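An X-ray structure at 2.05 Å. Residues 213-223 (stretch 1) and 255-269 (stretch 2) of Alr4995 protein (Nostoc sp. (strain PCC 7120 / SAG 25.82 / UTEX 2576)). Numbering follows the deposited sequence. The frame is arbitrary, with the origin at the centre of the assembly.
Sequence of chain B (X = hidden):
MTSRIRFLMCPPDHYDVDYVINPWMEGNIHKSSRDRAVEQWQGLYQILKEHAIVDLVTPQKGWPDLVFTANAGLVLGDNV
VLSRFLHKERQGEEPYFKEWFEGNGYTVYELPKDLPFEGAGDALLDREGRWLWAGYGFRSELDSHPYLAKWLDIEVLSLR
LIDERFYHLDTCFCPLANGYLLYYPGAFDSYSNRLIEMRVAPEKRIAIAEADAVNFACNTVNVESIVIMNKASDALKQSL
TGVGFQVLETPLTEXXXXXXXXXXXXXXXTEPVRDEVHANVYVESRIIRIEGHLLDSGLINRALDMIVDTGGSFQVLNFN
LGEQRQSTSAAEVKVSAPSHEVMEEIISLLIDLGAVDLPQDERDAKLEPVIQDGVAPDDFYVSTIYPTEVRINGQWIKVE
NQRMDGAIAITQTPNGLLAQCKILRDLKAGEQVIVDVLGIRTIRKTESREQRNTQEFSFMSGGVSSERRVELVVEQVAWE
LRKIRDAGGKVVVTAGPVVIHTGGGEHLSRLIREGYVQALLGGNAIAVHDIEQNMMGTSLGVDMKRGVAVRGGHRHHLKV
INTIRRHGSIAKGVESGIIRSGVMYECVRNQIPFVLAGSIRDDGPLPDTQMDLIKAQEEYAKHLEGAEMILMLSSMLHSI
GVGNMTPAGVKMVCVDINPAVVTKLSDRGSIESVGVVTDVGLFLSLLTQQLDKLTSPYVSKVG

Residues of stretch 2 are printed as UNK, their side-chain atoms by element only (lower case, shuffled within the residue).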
ATOM      1  N   ALA B 213      16.770  18.661  29.290  1.00 38.98           N
ATOM      2  CA  ALA B 213      15.407  18.715  29.805  1.00 43.49           C
ATOM      3  C   ALA B 213      15.032  17.498  30.666  1.00 45.24           C
ATOM      4  O   ALA B 213      14.464  17.661  31.746  1.00 39.38           O
ATOM      5  CB  ALA B 213      14.430  18.864  28.660  1.00 39.22           C
ATOM      6  N   VAL B 214      15.359  16.288  30.212  1.00 40.62           N
ATOM      7  CA  VAL B 214      14.997  15.083  30.963  1.00 36.76           C
ATOM      8  C   VAL B 214      15.904  14.890  32.190  1.00 38.82           C
ATOM      9  O   VAL B 214      15.669  14.020  33.031  1.00 42.53           O
ATOM     10  CB  VAL B 214      15.051  13.828  30.070  1.00 38.94           C
ATOM     11  CG1 VAL B 214      14.132  13.993  28.882  1.00 37.49           C
ATOM     12  CG2 VAL B 214      16.477  13.587  29.588  1.00 43.83           C
ATOM     13  N   ASN B 215      16.945  15.707  32.279  1.00 37.45           N
ATOM     14  CA  ASN B 215      17.758  15.780  33.484  1.00 44.15           C
ATOM     15  C   ASN B 215      17.300  16.899  34.429  1.00 44.74           C
ATOM     16  O   ASN B 215      17.990  17.205  35.412  1.00 40.96           O
ATOM     17  CB  ASN B 215      19.227  15.983  33.121  1.00 44.41           C
ATOM     18  CG  ASN B 215      19.930  14.681  32.836  1.00 49.97           C
ATOM     19  OD1 ASN B 215      20.488  14.055  33.740  1.00 58.29           O
ATOM     20  ND2 ASN B 215      19.886  14.249  31.581  1.00 42.18           N
ATOM     21  N   PHE B 216      16.145  17.493  34.111  1.00 40.06           N
ATOM     22  CA  PHE B 216      15.541  18.575  34.896  1.00 38.31           C
ATOM     23  C   PHE B 216      16.411  19.822  34.948  1.00 41.81           C
ATOM     24  O   PHE B 216      16.522  20.461  35.996  1.00 38.22           O
ATOM     25  CB  PHE B 216      15.254  18.120  36.321  1.00 36.50           C
ATOM     26  CG  PHE B 216      14.068  17.217  36.449  1.00 41.03           C
ATOM     27  CD1 PHE B 216      12.894  17.681  37.029  1.00 39.09           C
ATOM     28  CD2 PHE B 216      14.133  15.893  36.029  1.00 39.53           C
ATOM     29  CE1 PHE B 216      11.788  16.845  37.170  1.00 38.69           C
ATOM     30  CE2 PHE B 216      13.039  15.051  36.169  1.00 42.78           C
ATOM     31  CZ  PHE B 216      11.862  15.525  36.737  1.00 41.22           C
ATOM     32  N   ALA B 217      17.035  20.159  33.824  1.00 36.10           N
ATOM     33  CA  ALA B 217      17.825  21.380  33.726  1.00 40.76           C
ATOM     34  C   ALA B 217      16.996  22.635  34.034  1.00 40.16           C
ATOM     35  O   ALA B 217      17.506  23.602  34.603  1.00 39.11           O
ATOM     36  CB  ALA B 217      18.458  21.496  32.330  1.00 43.71           C
ATOM     37  N   CYS B 218      15.721  22.617  33.654  1.00 34.09           N
ATOM     38  CA  CYS B 218      14.859  23.778  33.850  1.00 38.22           C
ATOM     39  C   CYS B 218      14.450  23.935  35.301  1.00 37.11           C
ATOM     40  O   CYS B 218      14.042  25.025  35.734  1.00 37.41           O
ATOM     41  CB  CYS B 218      13.618  23.667  32.975  1.00 37.25           C
ATOM     42  SG  CYS B 218      13.985  23.980  31.259  1.00 38.75           S
ATOM     43  N   ASN B 219      14.561  22.832  36.038  1.00 35.93           N
ATOM     44  CA  ASN B 219      14.247  22.786  37.464  1.00 32.58           C
ATOM     45  C   ASN B 219      15.413  23.338  38.290  1.00 34.30           C
ATOM     46  O   ASN B 219      16.031  22.640  39.090  1.00 31.48           O
ATOM     47  CB  ASN B 219      13.915  21.358  37.875  1.00 32.62           C
ATOM     48  CG  ASN B 219      12.898  21.295  38.978  1.00 34.58           C
ATOM     49  OD1 ASN B 219      13.187  20.800  40.079  1.00 30.95           O
ATOM     50  ND2 ASN B 219      11.690  21.801  38.703  1.00 28.78           N
ATOM     51  N   THR B 220      15.668  24.624  38.090  1.00 34.91           N
ATOM     52  CA  THR B 220      16.865  25.288  38.562  1.00 35.40           C
ATOM     53  C   THR B 220      16.546  26.381  39.566  1.00 37.23           C
ATOM     54  O   THR B 220      15.604  27.162  39.367  1.00 36.18           O
ATOM     55  CB  THR B 220      17.625  25.901  37.380  1.00 34.08           C
ATOM     56  OG1 THR B 220      18.373  24.873  36.725  1.00 42.04           O
ATOM     57  CG2 THR B 220      18.565  27.009  37.838  1.00 36.62           C
ATOM     58  N   VAL B 221      17.322  26.426  40.648  1.00 35.03           N
ATOM     59  CA  VAL B 221      17.228  27.512  41.617  1.00 31.59           C
ATOM     60  C   VAL B 221      18.143  28.652  41.189  1.00 38.52           C
ATOM     61  O   VAL B 221      19.316  28.442  40.881  1.00 39.93           O
ATOM     62  CB  VAL B 221      17.586  27.031  43.028  1.00 36.42           C
ATOM     63  CG1 VAL B 221      17.452  28.165  44.026  1.00 38.47           C
ATOM     64  CG2 VAL B 221      16.676  25.879  43.422  1.00 33.05           C
ATOM     65  N   ASN B 222      17.583  29.855  41.136  1.00 34.21           N
ATOM     66  CA  ASN B 222      18.320  31.039  40.733  1.00 35.97           C
ATOM     67  C   ASN B 222      18.505  31.953  41.927  1.00 45.42           C
ATOM     68  O   ASN B 222      17.522  32.418  42.510  1.00 46.08           O
ATOM     69  CB  ASN B 222      17.584  31.774  39.603  1.00 35.38           C
ATOM     70  CG  ASN B 222      18.384  32.939  39.027  1.00 42.91           C
ATOM     71  OD1 ASN B 222      17.814  33.958  38.618  1.00 39.53           O
ATOM     72  ND2 ASN B 222      19.709  32.788  38.980  1.00 42.25           N
ATOM     73  N   VAL B 223      19.759  32.182  42.310  1.00 39.86           N
ATOM     74  CA  VAL B 223      20.079  33.180  43.325  1.00 44.38           C
ATOM     75  C   VAL B 223      20.980  34.243  42.689  1.00 43.51           C
ATOM     76  O   VAL B 223      22.190  34.050  42.550  1.00 44.27           O
ATOM     77  CB  VAL B 223      20.755  32.551  44.552  1.00 44.19           C
ATOM     78  CG1 VAL B 223      20.520  33.419  45.779  1.00 52.34           C
ATOM     79  CG2 VAL B 223      20.197  31.160  44.803  1.00 43.54           C
ATOM     80  N   UNK B 255      15.707  12.226  43.889  1.00 42.69           N
ATOM     81  CA  UNK B 255      14.441  12.942  43.862  1.00 45.30           C
ATOM     82  C   UNK B 255      13.899  12.968  42.446  1.00 41.34           C
ATOM     83  O   UNK B 255      12.691  13.134  42.248  1.00 42.04           O
ATOM     84  c   UNK B 255      16.457  14.477  47.735  1.00 44.34           C
ATOM     85  c   UNK B 255      16.186  14.498  46.371  1.00 42.24           C
ATOM     86  c   UNK B 255      14.126  14.155  48.196  1.00 37.31           C
ATOM     87  c   UNK B 255      15.422  14.307  48.645  1.00 39.92           C
ATOM     88  c   UNK B 255      13.859  14.171  46.826  1.00 38.15           C
ATOM     89  c   UNK B 255      14.595  14.352  44.437  1.00 39.05           C
ATOM     90  c   UNK B 255      14.884  14.355  45.906  1.00 41.09           C
ATOM     91  N   UNK B 256      14.782  12.764  41.466  1.00 39.36           N
ATOM     92  CA  UNK B 256      14.334  12.605  40.082  1.00 43.45           C
ATOM     93  C   UNK B 256      13.445  11.371  39.969  1.00 42.70           C
ATOM     94  O   UNK B 256      12.670  11.255  39.030  1.00 45.33           O
ATOM     95  c   UNK B 256      16.612  13.336  36.971  1.00 43.73           C
ATOM     96  c   UNK B 256      15.815  13.714  38.227  1.00 47.28           C
ATOM     97  c   UNK B 256      15.515  12.498  39.113  1.00 44.36           C
ATOM     98  c   UNK B 256      16.531  14.798  39.014  1.00 45.10           C
ATOM     99  N   UNK B 257      13.555  10.464  40.944  1.00 44.21           N
ATOM    100  CA  UNK B 257      12.720   9.257  41.006  1.00 45.09           C
ATOM    101  C   UNK B 257      11.259   9.549  41.329  1.00 49.19           C
ATOM    102  O   UNK B 257      10.375   8.765  40.963  1.00 46.86           O
ATOM    103  n   UNK B 257      16.664   4.952  43.456  1.00 64.39           N
ATOM    104  c   UNK B 257      16.395   6.092  42.532  1.00 60.54           C
ATOM    105  c   UNK B 257      13.263   8.278  42.047  1.00 48.85           C
ATOM    106  c   UNK B 257      14.646   7.724  41.748  1.00 48.89           C
ATOM    107  c   UNK B 257      15.046   6.725  42.821  1.00 54.82           C
ATOM    108  N   UNK B 258      11.003  10.656  42.028  1.00 47.26           N
ATOM    109  CA  UNK B 258       9.630  11.067  42.321  1.00 44.65           C
ATOM    110  C   UNK B 258       9.167  12.161  41.361  1.00 40.40           C
ATOM    111  O   UNK B 258       8.043  12.643  41.457  1.00 37.44           O
ATOM    112  c   UNK B 258       9.509  11.541  43.756  1.00 45.71           C
ATOM    113  N   UNK B 259      10.049  12.557  40.451  1.00 41.47           N
ATOM    114  CA  UNK B 259       9.709  13.523  39.425  1.00 37.94           C
ATOM    115  C   UNK B 259       9.993  14.971  39.789  1.00 40.94           C
ATOM    116  O   UNK B 259       9.356  15.883  39.243  1.00 35.37           O
ATOM    117  N   UNK B 260      10.944  15.191  40.698  1.00 37.01           N
ATOM    118  CA  UNK B 260      11.350  16.540  41.068  1.00 31.76           C
ATOM    119  C   UNK B 260      12.848  16.710  41.243  1.00 34.99           C
ATOM    120  O   UNK B 260      13.572  15.736  41.406  1.00 37.05           O
ATOM    121  N   UNK B 261      13.326  17.948  41.188  1.00 32.55           N
ATOM    122  CA  UNK B 261      14.749  18.212  41.416  1.00 37.56           C
ATOM    123  C   UNK B 261      14.937  19.485  42.242  1.00 31.19           C
ATOM    124  O   UNK B 261      14.166  19.749  43.169  1.00 31.37           O
ATOM    125  c   UNK B 261      15.510  18.314  40.090  1.00 36.13           C
ATOM    126  N   UNK B 262      15.953  20.271  41.900  1.00 36.16           N
ATOM    127  CA  UNK B 262      16.360  21.403  42.736  1.00 35.75           C
ATOM    128  C   UNK B 262      15.219  22.398  42.975  1.00 32.51           C
ATOM    129  O   UNK B 262      14.827  22.625  44.116  1.00 36.88           O
ATOM    130  c   UNK B 262      17.555  22.106  42.121  1.00 32.26           C
ATOM    131  N   UNK B 263      14.680  22.971  41.904  1.00 29.64           N
ATOM    132  CA  UNK B 263      13.630  23.975  42.031  1.00 27.95           C
ATOM    133  C   UNK B 263      12.400  23.417  42.772  1.00 35.35           C
ATOM    134  O   UNK B 263      11.763  24.140  43.539  1.00 32.72           O
ATOM    135  c   UNK B 263      12.141  25.565  40.599  1.00 33.06           C
ATOM    136  c   UNK B 263      11.878  28.066  40.377  1.00 31.12           C
ATOM    137  c   UNK B 263      13.240  24.498  40.639  1.00 35.85           C
ATOM    138  n   UNK B 263      12.548  28.469  39.109  1.00 30.93           N
ATOM    139  c   UNK B 263      12.629  26.931  41.078  1.00 35.14           C
ATOM    140  N   UNK B 264      12.082  22.136  42.557  1.00 27.80           N
ATOM    141  CA  UNK B 264      10.924  21.507  43.198  1.00 24.10           C
ATOM    142  C   UNK B 264      11.089  21.431  44.707  1.00 29.36           C
ATOM    143  O   UNK B 264      10.109  21.475  45.447  1.00 26.05           O
ATOM    144  s   UNK B 264       9.856  20.013  41.054  1.00 40.45           S
ATOM    145  c   UNK B 264      10.691  20.091  42.654  1.00 31.83           C
ATOM    146  N   UNK B 265      12.340  21.307  45.148  1.00 31.19           N
ATOM    147  CA  UNK B 265      12.661  21.123  46.559  1.00 33.50           C
ATOM    148  C   UNK B 265      12.701  22.448  47.340  1.00 33.31           C
ATOM    149  O   UNK B 265      12.908  22.449  48.555  1.00 33.64           O
ATOM    150  c   UNK B 265      13.075  18.145  47.331  1.00 28.67           C
ATOM    151  c   UNK B 265      14.003  20.389  46.683  1.00 31.87           C
ATOM    152  c   UNK B 265      15.325  18.279  46.191  1.00 34.22           C
ATOM    153  c   UNK B 265      13.928  18.900  46.316  1.00 31.76           C
ATOM    154  N   UNK B 266      12.483  23.558  46.634  1.00 29.57           N
ATOM    155  CA  UNK B 266      12.592  24.900  47.199  1.00 30.00           C
ATOM    156  C   UNK B 266      11.371  25.764  46.871  1.00 30.60           C
ATOM    157  O   UNK B 266      10.718  25.582  45.844  1.00 26.88           O
ATOM    158  c   UNK B 266      13.849  25.667  46.672  1.00 27.89           C
ATOM    159  c   UNK B 266      15.123  24.831  46.799  1.00 31.78           C
ATOM    160  o   UNK B 266      13.651  26.047  45.298  1.00 36.99           O
ATOM    161  N   UNK B 267      11.088  26.726  47.740  1.00 30.16           N
ATOM    162  CA  UNK B 267      10.106  27.757  47.448  1.00 23.67           C
ATOM    163  C   UNK B 267      10.677  29.104  47.883  1.00 29.34           C
ATOM    164  O   UNK B 267      11.032  29.285  49.051  1.00 25.52           O
ATOM    165  c   UNK B 267       8.789  27.457  48.159  1.00 22.57           C
ATOM    166  c   UNK B 267       7.671  28.485  48.013  1.00 21.52           C
ATOM    167  c   UNK B 267       6.511  28.107  48.900  1.00 25.25           C
ATOM    168  c   UNK B 267       7.223  28.618  46.565  1.00 24.64           C
ATOM    169  N   UNK B 268      10.802  30.040  46.950  1.00 21.33           N
ATOM    170  CA  UNK B 268      11.258  31.379  47.302  1.00 28.09           C
ATOM    171  C   UNK B 268      10.124  32.153  47.980  1.00 29.25           C
ATOM    172  O   UNK B 268       9.088  32.413  47.370  1.00 27.02           O
ATOM    173  c   UNK B 268      13.106  34.093  45.265  1.00 31.16           C
ATOM    174  n   UNK B 268      15.357  35.443  44.274  1.00 35.50           N
ATOM    175  c   UNK B 268      14.464  36.132  44.972  1.00 35.06           C
ATOM    176  n   UNK B 268      14.653  37.426  45.196  1.00 35.10           N
ATOM    177  c   UNK B 268      11.754  32.122  46.062  1.00 26.76           C
ATOM    178  n   UNK B 268      13.390  35.518  45.456  1.00 35.48           N
ATOM    179  c   UNK B 268      12.125  33.574  46.310  1.00 28.09           C
ATOM    180  N   UNK B 269      10.301  32.506  49.250  1.00 21.52           N
ATOM    181  CA  UNK B 269       9.209  33.147  49.974  1.00 24.65           C
ATOM    182  C   UNK B 269       9.435  34.666  50.094  1.00 30.20           C
ATOM    183  O   UNK B 269       8.606  35.390  50.658  1.00 30.61           O
ATOM    184  c   UNK B 269      10.383  32.408  52.073  1.00 27.06           C
ATOM    185  c   UNK B 269       9.029  32.513  51.357  1.00 24.32           C
ATOM    186  c   UNK B 269       8.412  31.148  51.211  1.00 22.99           C
TER
HETATM  187  O   HOH W   1      11.923  26.340  36.959  1.00 29.31           O
HETATM  188  O   HOH W   2      14.817  33.027  42.687  1.00 36.38           O

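Position 255 has seven side-chain carbons, one leading into a six-membered ring. It does not reach stretch 1. It is Phe-255.

Position 256 has four carbons, forked at the second. The fork lies against the ring of Phe-216. This is Leu-256, with CG 3.5 Å from Phe-216 CD2.

Position 257 has four carbons in a row ending in nitrogen, out of reach of stretch 1. It is Lys-257.

Position 258 has a single carbon and makes no contact. It is Ala-258.

Position 259 has no side-chain atoms. Its phi is positive, and a CB would be jammed against the carbonyl O of position 258. It is Gly-259. Its O lies 3.3 Å from Phe-216 CE1, at the ring edge.

Position 260 also has none. A CB here would be crowded by the CB of position 264. It is Gly-260; its CA is 3.9 Å from Phe-216 CE1.

Position 261 has one carbon, pointing toward stretch 1. It is Ala-261, whose CB packs 3.8 Å from Phe-216 CB.

Position 262 has one carbon, again directed toward stretch 1. It is Ala-262, with CB 4.1 Å from Val-221 CG2.

Position 263 has four carbons in a row and a terminal nitrogen, which approaches the carbonyl of Thr-220. It is Lys-263. The bond from NZ to Thr-220 O is weak, at 3.3 Å. Water 1 accepts a hydrogen bond from NZ at 3.1 Å and lies 2.8 Å from Cys-218 O.

Position 264 has one carbon and one sulfur, the sulfur 3.5 Å from Asn-219 ND2. It is Cys-264.

Position 265 has four carbons, forked at the second, with no contact. It is Leu-265.

Position 266 has one carbon carrying an oxygen and a carbon. The oxygen is near Val-221. It is Thr-266, with OG1 3.6 Å from Val-221 CG2.

Position 267 has four carbons, forked at the second, out of reach. It is Leu-267.

Position 268 has three carbons, a nitrogen, then a carbon bearing two nitrogens. One of the end nitrogens comes within 4.1 Å of Asn-222 O. It is Arg-268. Water 2 bridges NH1 and Asn-222 O.

Position 269 has three carbons, branched at the first, and lies out of reach. It is Val-269.

The contact centres on Asn-219. Its backbone O accepts a hydrogen bond from Lys-263 N at 3.1 Å. Its OD1 accepts one from Cys-264 N at 3.0 Å and a weak one from Ala-261 N at 3.1 Å. One residue thus takes up three backbone amides of the 261-264 segment. Apolar packing by Phe-216 and Val-221 adds to these polar bonds.

Stretch 2 255-269: FLKAGGAAKCLTLRV
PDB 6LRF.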